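Long-range contact in ankyrin repeat and SOCS box protein 11 (Homo sapiens, PDB 4UUC), which recognises substrates for a cullin-5-RING E3 ubiquitin ligase, directing proteins such as BIK to ubiquitination and proteasomal degradation: residues Ser202-Ala207 against Ala216-Glu221. Residues are numbered along the deposited sequence; the frame is centred on the assembly and turned at random.
Sequences SALDLA and ALLLRE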
loop_
_atom_site.group_PDB
_atom_site.type_symbol
_atom_site.label_atom_id
_atom_site.label_comp_id
_atom_site.label_asym_id
_atom_site.label_seq_id
_atom_site.Cartn_x
_atom_site.Cartn_y
_atom_site.Cartn_z
ATOM N N SER A 202 7.291 25.361 -5.982
ATOM C CA SER A 202 7.572 24.424 -7.062
ATOM C C SER A 202 8.415 23.271 -6.522
ATOM O O SER A 202 8.962 23.359 -5.421
ATOM C CB SER A 202 8.314 25.115 -8.200
ATOM O OG SER A 202 9.620 25.468 -7.777
ATOM N N ALA A 203 8.527 22.197 -7.295
ATOM C CA ALA A 203 9.367 21.074 -6.896
ATOM C C ALA A 203 10.800 21.551 -6.653
ATOM O O ALA A 203 11.420 21.190 -5.654
ATOM C CB ALA A 203 9.334 19.981 -7.948
ATOM N N LEU A 204 11.312 22.389 -7.549
ATOM C CA LEU A 204 12.662 22.921 -7.398
ATOM C C LEU A 204 12.811 23.692 -6.082
ATOM O O LEU A 204 13.824 23.559 -5.396
ATOM C CB LEU A 204 13.019 23.820 -8.583
ATOM C CG LEU A 204 14.450 24.368 -8.618
ATOM C CD1 LEU A 204 15.485 23.243 -8.677
ATOM C CD2 LEU A 204 14.617 25.307 -9.801
ATOM N N ASP A 205 11.798 24.478 -5.720
ATOM C CA ASP A 205 11.821 25.216 -4.455
ATOM C C ASP A 205 11.982 24.281 -3.256
ATOM O O ASP A 205 12.612 24.636 -2.256
ATOM C CB ASP A 205 10.535 26.036 -4.265
ATOM C CG ASP A 205 10.396 27.176 -5.259
ATOM O OD1 ASP A 205 11.419 27.678 -5.771
ATOM O OD2 ASP A 205 9.240 27.583 -5.516
ATOM N N LEU A 206 11.393 23.092 -3.351
ATOM C CA LEU A 206 11.384 22.147 -2.236
ATOM C C LEU A 206 12.686 21.370 -2.095
ATOM O O LEU A 206 13.000 20.879 -1.012
ATOM C CB LEU A 206 10.228 21.157 -2.392
ATOM C CG LEU A 206 8.821 21.747 -2.278
ATOM C CD1 LEU A 206 7.788 20.706 -2.670
ATOM C CD2 LEU A 206 8.557 22.257 -0.867
ATOM N N ALA A 207 13.438 21.248 -3.186
ATOM C CA ALA A 207 14.657 20.450 -3.176
ATOM C C ALA A 207 15.718 21.078 -2.279
ATOM O O ALA A 207 15.842 22.298 -2.211
ATOM C CB ALA A 207 15.192 20.280 -4.592
ATOM N N ALA A 216 19.049 17.407 -10.439
ATOM C CA ALA A 216 18.209 16.722 -11.414
ATOM C C ALA A 216 17.096 17.640 -11.909
ATOM O O ALA A 216 16.838 17.730 -13.108
ATOM C CB ALA A 216 17.622 15.453 -10.814
ATOM N N LEU A 217 16.447 18.330 -10.979
ATOM C CA LEU A 217 15.363 19.239 -11.324
ATOM C C LEU A 217 15.867 20.404 -12.174
ATOM O O LEU A 217 15.199 20.831 -13.118
ATOM C CB LEU A 217 14.687 19.751 -10.051
ATOM C CG LEU A 217 13.839 18.697 -9.333
ATOM C CD1 LEU A 217 13.498 19.133 -7.910
ATOM C CD2 LEU A 217 12.567 18.413 -10.117
ATOM N N LEU A 218 17.047 20.911 -11.841
ATOM C CA LEU A 218 17.644 22.006 -12.600
ATOM C C LEU A 218 17.970 21.571 -14.028
ATOM O O LEU A 218 17.797 22.342 -14.971
ATOM C CB LEU A 218 18.912 22.511 -11.907
ATOM C CG LEU A 218 18.712 23.388 -10.670
ATOM C CD1 LEU A 218 20.008 23.522 -9.896
ATOM C CD2 LEU A 218 18.182 24.756 -11.069
ATOM N N LEU A 219 18.431 20.334 -14.181
ATOM C CA LEU A 219 18.832 19.819 -15.493
ATOM C C LEU A 219 17.644 19.545 -16.418
ATOM O O LEU A 219 17.787 19.577 -17.641
ATOM C CB LEU A 219 19.652 18.537 -15.329
ATOM C CG LEU A 219 21.072 18.697 -14.785
ATOM C CD1 LEU A 219 21.646 17.339 -14.406
ATOM C CD2 LEU A 219 21.966 19.398 -15.797
ATOM N N ARG A 220 16.477 19.283 -15.834
ATOM C CA ARG A 220 15.288 18.905 -16.600
ATOM C C ARG A 220 14.331 20.073 -16.833
ATOM O O ARG A 220 13.457 20.004 -17.698
ATOM C CB ARG A 220 14.530 17.781 -15.891
ATOM C CG ARG A 220 15.309 16.482 -15.697
ATOM C CD ARG A 220 15.831 15.905 -17.003
ATOM N NE ARG A 220 14.768 15.557 -17.946
ATOM C CZ ARG A 220 14.207 14.356 -18.051
ATOM N NH1 ARG A 220 14.584 13.353 -17.267
ATOM N NH2 ARG A 220 13.254 14.154 -18.951
ATOM N N GLU A 221 14.486 21.138 -16.055
ATOM C CA GLU A 221 13.582 22.276 -16.151
ATOM C C GLU A 221 13.832 23.045 -17.441
ATOM O O GLU A 221 14.954 23.468 -17.713
ATOM C CB GLU A 221 13.751 23.200 -14.945
ATOM C CG GLU A 221 12.636 24.215 -14.790
ATOM C CD GLU A 221 12.796 25.080 -13.552
ATOM O OE1 GLU A 221 13.940 25.478 -13.241
ATOM O OE2 GLU A 221 11.776 25.360 -12.889
HETATM O O HOH W 1 10.526 26.447 -10.451
#
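Leu204 on the short helix 203-206 faces Leu217 on helix 212-220, and their CA atoms, 6.0 Å apart, are the closest CA pair between the two segments. Ser202 caps the first helix: its OG accepts from Asp205 N at 3.2 Å while Ser202 N returns a bond to Asp205 OD2 from above the carboxylate plane, the reciprocal pair that defines a capping box. Leu204 has CG anti to the backbone N (chi1 -175°), which sets CG on the side of helix 212-220. Its CD1 lies 3.8 Å from Leu217 CB, the two side chains sliding past each other in opposite directions, and its CD2 is 3.8 Å from CD2 of Leu218, whose side chain crosses at about a right angle. Leu217, which is buried, sets CD1 3.7 Å from Ala203 O and 3.9 Å from Ala207 CB, with CD2 4.2 Å from Ala203 CB. An alanine in place of Leu204 would probably open a gap beside Leu217 CB and leave Leu218 without its apolar neighbour here. Glu221, its chain extended beyond CG, brings OE1 to 3.5 Å from Leu204 CD2, while a water donates to its OE2 and also bonds Ser202 OG, bridging the segments. Ala203 also touches helix 170-175 and Leu217 helix 180-188, so the contact joins consecutive helices packed on the preceding pair, the stacked antiparallel helix pairs of an ankyrin repeat domain, near its C-terminal end.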